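Side-chain contacts in phospho-2-dehydro-3-deoxyheptonate aldolase (Francisella tularensis, PDB 3TQK), which probably catalyses the condensation of phosphoenolpyruvate with D-erythrose 4-phosphate to form DAHP, the first step of chorismate biosynthesis: residues A[74-79]-A[329-334]; A[274-279]-A[296-301]. All coordinates share one frame; numbering follows the deposited sequence.

Interaction 1: A[74-79]-A[329-334]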
ATOM      1  N   LYS A  74      25.137 -16.105 -15.444  1.00 35.98           N
ATOM      2  CA  LYS A  74      25.334 -15.762 -16.845  1.00 36.57           C
ATOM      3  C   LYS A  74      25.949 -16.945 -17.592  1.00 38.47           C
ATOM      4  O   LYS A  74      25.648 -17.157 -18.749  1.00 38.96           O
ATOM      5  CB  LYS A  74      26.166 -14.477 -16.984  1.00 36.66           C
ATOM      6  CG  LYS A  74      26.472 -14.013 -18.411  1.00 37.58           C
ATOM      7  CD  LYS A  74      25.211 -13.586 -19.177  1.00 38.09           C
ATOM      8  CE  LYS A  74      25.521 -13.268 -20.642  1.00 39.13           C
ATOM      9  NZ  LYS A  74      24.264 -13.179 -21.450  1.00 40.35           N
ATOM     10  N   GLU A  75      26.754 -17.743 -16.908  1.00 40.87           N
ATOM     11  CA  GLU A  75      27.370 -18.923 -17.501  1.00 43.15           C
ATOM     12  C   GLU A  75      26.349 -19.969 -17.905  1.00 42.46           C
ATOM     13  O   GLU A  75      26.582 -20.716 -18.846  1.00 43.67           O
ATOM     14  CB  GLU A  75      28.357 -19.581 -16.529  1.00 45.58           C
ATOM     15  CG  GLU A  75      29.765 -19.030 -16.549  1.00 48.88           C
ATOM     16  CD  GLU A  75      30.732 -19.891 -15.723  1.00 52.76           C
ATOM     17  OE1 GLU A  75      31.710 -20.418 -16.304  1.00 56.40           O
ATOM     18  OE2 GLU A  75      30.498 -20.048 -14.503  1.00 53.02           O
ATOM     19  N   GLN A  76      25.241 -20.042 -17.179  1.00 41.01           N
ATOM     20  CA  GLN A  76      24.209 -21.031 -17.458  1.00 40.79           C
ATOM     21  C   GLN A  76      23.290 -20.623 -18.597  1.00 39.46           C
ATOM     22  O   GLN A  76      22.602 -21.475 -19.174  1.00 39.94           O
ATOM     23  CB  GLN A  76      23.343 -21.252 -16.221  1.00 40.21           C
ATOM     24  CG  GLN A  76      24.093 -21.800 -15.039  1.00 42.13           C
ATOM     25  CD  GLN A  76      24.672 -23.160 -15.320  1.00 43.55           C
ATOM     26  OE1 GLN A  76      23.978 -24.055 -15.800  1.00 43.25           O
ATOM     27  NE2 GLN A  76      25.951 -23.323 -15.032  1.00 44.82           N
ATOM     28  N   VAL A  77      23.241 -19.328 -18.902  1.00 38.11           N
ATOM     29  CA  VAL A  77      22.241 -18.818 -19.831  1.00 36.61           C
ATOM     30  C   VAL A  77      22.354 -19.534 -21.182  1.00 37.70           C
ATOM     31  O   VAL A  77      21.367 -20.094 -21.651  1.00 36.54           O
ATOM     32  CB  VAL A  77      22.297 -17.275 -19.963  1.00 35.50           C
ATOM     33  CG1 VAL A  77      21.505 -16.797 -21.168  1.00 33.56           C
ATOM     34  CG2 VAL A  77      21.748 -16.640 -18.687  1.00 33.83           C
ATOM     35  N   LYS A  78      23.555 -19.579 -21.760  1.00 39.38           N
ATOM     36  CA  LYS A  78      23.748 -20.233 -23.060  1.00 41.22           C
ATOM     37  C   LYS A  78      23.346 -21.710 -23.103  1.00 42.06           C
ATOM     38  O   LYS A  78      23.038 -22.227 -24.177  1.00 42.99           O
ATOM     39  CB  LYS A  78      25.191 -20.083 -23.573  1.00 43.30           C
ATOM     40  CG  LYS A  78      26.269 -20.805 -22.758  1.00 46.66           C
ATOM     41  CD  LYS A  78      27.581 -20.940 -23.566  1.00 50.84           C
ATOM     42  CE  LYS A  78      28.800 -20.485 -22.755  1.00 52.80           C
ATOM     43  NZ  LYS A  78      28.686 -19.038 -22.375  1.00 51.67           N
ATOM     44  N   LYS A  79      23.371 -22.394 -21.961  1.00 42.38           N
ATOM     45  CA  LYS A  79      22.910 -23.783 -21.892  1.00 43.12           C
ATOM     46  C   LYS A  79      21.388 -23.884 -22.085  1.00 41.07           C
ATOM     47  O   LYS A  79      20.904 -24.852 -22.668  1.00 41.87           O
ATOM     48  CB  LYS A  79      23.315 -24.442 -20.555  1.00 44.45           C
ATOM     49  CG  LYS A  79      24.748 -25.033 -20.535  1.00 48.54           C
ATOM     50  CD  LYS A  79      25.319 -25.182 -19.106  1.00 50.93           C
ATOM     51  CE  LYS A  79      24.583 -26.252 -18.287  1.00 52.38           C
ATOM     52  NZ  LYS A  79      25.009 -26.259 -16.846  1.00 52.83           N
ATOM     53  N   GLU A 329      21.960 -26.573  -6.654  1.00 49.90           N
ATOM     54  CA  GLU A 329      20.558 -26.977  -6.685  1.00 49.06           C
ATOM     55  C   GLU A 329      19.778 -26.156  -7.717  1.00 46.15           C
ATOM     56  O   GLU A 329      18.872 -26.674  -8.370  1.00 45.26           O
ATOM     57  CB  GLU A 329      19.913 -26.864  -5.292  1.00 49.69           C
ATOM     58  CG  GLU A 329      18.612 -27.687  -5.156  1.00 51.36           C
ATOM     59  CD  GLU A 329      18.013 -27.720  -3.740  1.00 53.61           C
ATOM     60  OE1 GLU A 329      18.730 -27.444  -2.751  1.00 55.42           O
ATOM     61  OE2 GLU A 329      16.811 -28.051  -3.623  1.00 53.52           O
ATOM     62  N   THR A 330      20.144 -24.884  -7.865  1.00 44.23           N
ATOM     63  CA  THR A 330      19.536 -24.019  -8.868  1.00 42.16           C
ATOM     64  C   THR A 330      19.749 -24.529 -10.300  1.00 42.07           C
ATOM     65  O   THR A 330      18.832 -24.453 -11.118  1.00 41.20           O
ATOM     66  CB  THR A 330      20.050 -22.562  -8.763  1.00 40.74           C
ATOM     67  OG1 THR A 330      19.904 -22.103  -7.415  1.00 41.63           O
ATOM     68  CG2 THR A 330      19.270 -21.647  -9.692  1.00 38.06           C
ATOM     69  N   VAL A 331      20.942 -25.043 -10.597  1.00 43.32           N
ATOM     70  CA  VAL A 331      21.218 -25.626 -11.911  1.00 43.43           C
ATOM     71  C   VAL A 331      20.304 -26.830 -12.167  1.00 44.20           C
ATOM     72  O   VAL A 331      19.788 -26.992 -13.270  1.00 43.55           O
ATOM     73  CB  VAL A 331      22.702 -26.046 -12.064  1.00 45.35           C
ATOM     74  CG1 VAL A 331      22.897 -26.896 -13.311  1.00 45.42           C
ATOM     75  CG2 VAL A 331      23.602 -24.818 -12.109  1.00 44.38           C
ATOM     76  N   LYS A 332      20.084 -27.658 -11.150  1.00 45.68           N
ATOM     77  CA  LYS A 332      19.177 -28.799 -11.297  1.00 46.83           C
ATOM     78  C   LYS A 332      17.765 -28.338 -11.627  1.00 44.30           C
ATOM     79  O   LYS A 332      17.060 -28.966 -12.413  1.00 44.04           O
ATOM     80  CB  LYS A 332      19.133 -29.668 -10.031  1.00 49.04           C
ATOM     81  CG  LYS A 332      20.052 -30.878 -10.080  1.00 54.21           C
ATOM     82  CD  LYS A 332      21.428 -30.599  -9.462  1.00 57.30           C
ATOM     83  CE  LYS A 332      21.505 -31.047  -7.993  1.00 60.01           C
ATOM     84  NZ  LYS A 332      21.898 -32.483  -7.865  1.00 62.60           N
HETATM   85  N   MSE A 333      17.358 -27.250 -10.994  1.00 42.29           N
HETATM   86  CA  MSE A 333      16.033 -26.709 -11.196  1.00 40.47           C
HETATM   87  C   MSE A 333      15.889 -26.166 -12.625  1.00 38.39           C
HETATM   88  O   MSE A 333      14.854 -26.355 -13.249  1.00 37.20           O
HETATM   89  CB  MSE A 333      15.738 -25.646 -10.138  1.00 39.41           C
HETATM   90  CG  MSE A 333      15.643 -26.246  -8.742  1.00 42.34           C
HETATM   91 SE   MSE A 333      15.609 -24.958  -7.300  1.00 44.65          SE
HETATM   92  CE  MSE A 333      13.688 -24.587  -7.317  1.00 40.75           C
ATOM     93  N   LEU A 334      16.936 -25.533 -13.146  1.00 37.74           N
ATOM     94  CA  LEU A 334      16.930 -25.078 -14.535  1.00 36.70           C
ATOM     95  C   LEU A 334      16.834 -26.284 -15.484  1.00 38.10           C
ATOM     96  O   LEU A 334      16.046 -26.271 -16.432  1.00 36.84           O
ATOM     97  CB  LEU A 334      18.161 -24.222 -14.845  1.00 36.25           C
ATOM     98  CG  LEU A 334      18.295 -22.885 -14.098  1.00 34.69           C
ATOM     99  CD1 LEU A 334      19.678 -22.292 -14.313  1.00 33.98           C
ATOM    100  CD2 LEU A 334      17.223 -21.875 -14.509  1.00 31.78           C
TER

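Interaction 2: A[274-279]-A[296-301]. With MN (manganese (II) ion), chain B.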
ATOM      1  N   SER A 274      14.266 -26.038   1.068  1.00 53.93           N
ATOM      2  CA  SER A 274      14.404 -27.406   0.544  1.00 55.07           C
ATOM      3  C   SER A 274      13.092 -27.970  -0.022  1.00 54.41           C
ATOM      4  O   SER A 274      13.047 -29.137  -0.427  1.00 55.83           O
ATOM      5  CB  SER A 274      14.903 -28.332   1.650  1.00 58.20           C
ATOM      6  OG  SER A 274      13.965 -28.377   2.715  1.00 58.85           O
ATOM      7  N   LYS A 275      12.031 -27.155  -0.012  1.00 51.94           N
ATOM      8  CA  LYS A 275      10.752 -27.517  -0.616  1.00 50.91           C
ATOM      9  C   LYS A 275      10.576 -26.881  -1.990  1.00 47.39           C
ATOM     10  O   LYS A 275       9.683 -27.284  -2.733  1.00 46.56           O
ATOM     11  CB  LYS A 275       9.576 -27.096   0.283  1.00 51.28           C
ATOM     12  CG  LYS A 275       9.429 -27.892   1.570  1.00 55.17           C
ATOM     13  CD  LYS A 275       8.768 -29.262   1.346  1.00 59.37           C
ATOM     14  CE  LYS A 275       7.256 -29.253   1.653  1.00 60.45           C
ATOM     15  NZ  LYS A 275       6.735 -30.637   1.946  1.00 62.34           N
ATOM     16  N   GLN A 276      11.403 -25.887  -2.325  1.00 45.12           N
ATOM     17  CA  GLN A 276      11.264 -25.161  -3.609  1.00 42.30           C
ATOM     18  C   GLN A 276      11.284 -26.131  -4.778  1.00 42.20           C
ATOM     19  O   GLN A 276      10.447 -26.046  -5.684  1.00 40.78           O
ATOM     20  CB  GLN A 276      12.373 -24.114  -3.792  1.00 40.94           C
ATOM     21  CG  GLN A 276      12.210 -22.860  -2.927  1.00 40.44           C
ATOM     22  CD  GLN A 276      13.205 -21.757  -3.282  1.00 39.59           C
ATOM     23  OE1 GLN A 276      13.085 -21.111  -4.321  1.00 37.39           O
ATOM     24  NE2 GLN A 276      14.191 -21.536  -2.409  1.00 40.78           N
ATOM     25  N   ILE A 277      12.229 -27.070  -4.724  1.00 43.55           N
ATOM     26  CA  ILE A 277      12.419 -28.056  -5.780  1.00 44.04           C
ATOM     27  C   ILE A 277      11.231 -29.002  -5.928  1.00 44.76           C
ATOM     28  O   ILE A 277      11.003 -29.532  -7.011  1.00 45.07           O
ATOM     29  CB  ILE A 277      13.740 -28.874  -5.577  1.00 46.17           C
ATOM     30  CG1 ILE A 277      14.211 -29.479  -6.906  1.00 46.43           C
ATOM     31  CG2 ILE A 277      13.574 -29.962  -4.502  1.00 47.92           C
ATOM     32  CD1 ILE A 277      15.616 -30.085  -6.855  1.00 48.46           C
ATOM     33  N   SER A 278      10.472 -29.226  -4.863  1.00 45.62           N
ATOM     34  CA  SER A 278       9.333 -30.139  -4.959  1.00 46.78           C
ATOM     35  C   SER A 278       8.100 -29.390  -5.463  1.00 44.56           C
ATOM     36  O   SER A 278       7.299 -29.954  -6.206  1.00 44.92           O
ATOM     37  CB  SER A 278       9.073 -30.868  -3.633  1.00 49.34           C
ATOM     38  OG  SER A 278       8.388 -30.048  -2.709  1.00 50.36           O
ATOM     39  N   VAL A 279       7.957 -28.121  -5.079  1.00 42.55           N
ATOM     40  CA  VAL A 279       6.967 -27.240  -5.699  1.00 40.27           C
ATOM     41  C   VAL A 279       7.253 -27.115  -7.202  1.00 38.92           C
ATOM     42  O   VAL A 279       6.336 -27.197  -8.013  1.00 38.40           O
ATOM     43  CB  VAL A 279       6.934 -25.840  -5.043  1.00 39.05           C
ATOM     44  CG1 VAL A 279       6.098 -24.848  -5.881  1.00 36.52           C
ATOM     45  CG2 VAL A 279       6.398 -25.935  -3.609  1.00 40.01           C
ATOM     46  N   VAL A 296       8.360 -18.940 -13.290  1.00 25.00           N
ATOM     47  CA  VAL A 296       8.522 -19.262 -11.883  1.00 25.93           C
ATOM     48  C   VAL A 296       9.501 -18.291 -11.228  1.00 25.80           C
ATOM     49  O   VAL A 296      10.244 -17.581 -11.917  1.00 24.48           O
ATOM     50  CB  VAL A 296       8.997 -20.714 -11.685  1.00 27.58           C
ATOM     51  CG1 VAL A 296       7.964 -21.686 -12.238  1.00 28.09           C
ATOM     52  CG2 VAL A 296      10.368 -20.945 -12.345  1.00 27.47           C
HETATM   53  N   MSE A 297       9.464 -18.237  -9.898  1.00 26.87           N
HETATM   54  CA  MSE A 297      10.479 -17.528  -9.115  1.00 27.47           C
HETATM   55  C   MSE A 297      11.177 -18.526  -8.222  1.00 28.78           C
HETATM   56  O   MSE A 297      10.534 -19.392  -7.644  1.00 29.72           O
HETATM   57  CB  MSE A 297       9.863 -16.452  -8.234  1.00 27.25           C
HETATM   58  CG  MSE A 297       8.776 -15.625  -8.897  1.00 28.64           C
HETATM   59 SE   MSE A 297       8.391 -14.010  -7.861  1.00 34.06          SE
HETATM   60  CE  MSE A 297      10.164 -13.173  -7.950  1.00 30.46           C
ATOM     61  N   ILE A 298      12.496 -18.397  -8.117  1.00 29.13           N
ATOM     62  CA  ILE A 298      13.302 -19.237  -7.249  1.00 30.62           C
ATOM     63  C   ILE A 298      14.181 -18.330  -6.404  1.00 31.03           C
ATOM     64  O   ILE A 298      14.762 -17.378  -6.922  1.00 29.67           O
ATOM     65  CB  ILE A 298      14.232 -20.134  -8.065  1.00 31.57           C
ATOM     66  CG1 ILE A 298      13.432 -21.070  -8.964  1.00 31.29           C
ATOM     67  CG2 ILE A 298      15.173 -20.920  -7.140  1.00 32.78           C
ATOM     68  CD1 ILE A 298      14.289 -21.743 -10.008  1.00 31.45           C
ATOM     69  N   GLU A 299      14.269 -18.615  -5.108  1.00 32.78           N
ATOM     70  CA  GLU A 299      15.165 -17.875  -4.218  1.00 33.49           C
ATOM     71  C   GLU A 299      16.449 -18.679  -4.066  1.00 34.93           C
ATOM     72  O   GLU A 299      16.441 -19.793  -3.547  1.00 36.30           O
ATOM     73  CB  GLU A 299      14.496 -17.556  -2.866  1.00 34.33           C
ATOM     74  CG  GLU A 299      13.578 -16.320  -2.932  1.00 33.88           C
ATOM     75  CD  GLU A 299      13.000 -15.886  -1.581  1.00 35.75           C
ATOM     76  OE1 GLU A 299      12.538 -16.746  -0.794  1.00 37.13           O
ATOM     77  OE2 GLU A 299      12.988 -14.662  -1.321  1.00 35.53           O
ATOM     78  N   SER A 300      17.540 -18.111  -4.568  1.00 34.76           N
ATOM     79  CA  SER A 300      18.784 -18.838  -4.774  1.00 36.51           C
ATOM     80  C   SER A 300      19.988 -17.977  -4.400  1.00 37.29           C
ATOM     81  O   SER A 300      19.964 -16.760  -4.582  1.00 36.08           O
ATOM     82  CB  SER A 300      18.874 -19.246  -6.252  1.00 36.19           C
ATOM     83  OG  SER A 300      20.184 -19.642  -6.626  1.00 35.62           O
ATOM     84  N   ASN A 301      21.045 -18.605  -3.897  1.00 39.60           N
ATOM     85  CA  ASN A 301      22.278 -17.872  -3.553  1.00 40.67           C
ATOM     86  C   ASN A 301      23.497 -18.788  -3.691  1.00 42.88           C
ATOM     87  O   ASN A 301      23.373 -19.916  -4.160  1.00 43.33           O
ATOM     88  CB  ASN A 301      22.178 -17.285  -2.129  1.00 41.04           C
ATOM     89  CG  ASN A 301      22.810 -15.883  -2.004  1.00 41.30           C
ATOM     90  OD1 ASN A 301      23.843 -15.577  -2.615  1.00 41.20           O
ATOM     91  ND2 ASN A 301      22.183 -15.036  -1.191  1.00 41.41           N
TER
HETATM   92 MN    MN B1001      12.170 -13.558   0.174  1.00 38.04          MN

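Interaction 1: A[74-79]-A[329-334]
Q76 and V331 meet in the outer helical layer of the TIM barrel, where helix 63-80, which follows the first barrel strand, lies beside helix 327-344, which follows the last. Their side chains cross at about a right angle: the carboxamide of Q76 lies against the branched end of V331, with CD 3.8 Å from V331 CG2. No hydrogen bond joins the two segments; the contact is van der Waals packing. The Q76 chain folds at chi2 (-62°), and its OE1 takes a hydrogen bond from K79 NZ at 2.6 Å, on a lone pair in the carbonyl plane. This bond, from the next turn of the same helix, would help set the rotation of the amide, while NZ comes to 4.2 Å from V331 CG1. The axes of 74-79 and 329-334 run 20° from parallel and approach no closer than 11.6 Å, and the seam between the helices that follow the first and the last barrel strand is bridged here by side chains alone. Deeper in this seam L334 CD1 reaches Q76 CB at 4.3 Å. L334 also packs on V53 and I84 of the barrel strands, and V77, pointing away from helix 327-344, rests on I86.

Interaction 2: A[274-279]-A[296-301]
Q276 of helix 276-289 sends its carboxamide to the backbone of E299 near the C-terminal end of barrel strand 293-299. Two hydrogen bonds pair the amide with both polar backbone atoms of this one residue: E299 N donates to Q276 OE1 at 2.9 Å, and Q276 NE2 donates to E299 O at 3.1 Å. Each uses a lone pair in the carbonyl plane of its acceptor, and both are fairly straight, near 160° at the hydrogen. The Q276 chain is extended beyond CG (chi2 -171°), which carries the amide across from helix to strand. I298 completes the tight part, its CG2 lying 3.5 Å from Q276 OE1. Away from the strand the segment is open to solvent: S274, K275 and S278 are exposed and do not touch 296-301. The side chain of E299 goes to the metal: OE2 binds manganese at 2.0 Å alongside C58, H266 and D322, while OE1 is hydrogen-bonded to S265 OG. Q276 thus sits in the second shell; pairing with the buried N and O of E299, its amide is placed to steady the backbone from which a metal-binding carboxylate projects.

In the fold
Both contacts involve the helical layer around the eight-stranded barrel, and their centres lie 13 Å apart. Interaction 1 joins helix to helix and is only partly buried, relying on van der Waals packing with its polar bond kept within one helix; interaction 2 joins helix to strand, has all its touching residues buried, and spends its polar groups across the contact. Helix 327-344 connects the two: one side faces helix 63-80, while M333 lies with CE 3.8 Å from Q276 CB and E329 packs on I277. A probable hydrogen bond between T330 OG1 and S300 OG ties it to S300, the residue after E299. Of the two, interaction 2 holds a manganese ligand; interaction 1 lies away from the metal site.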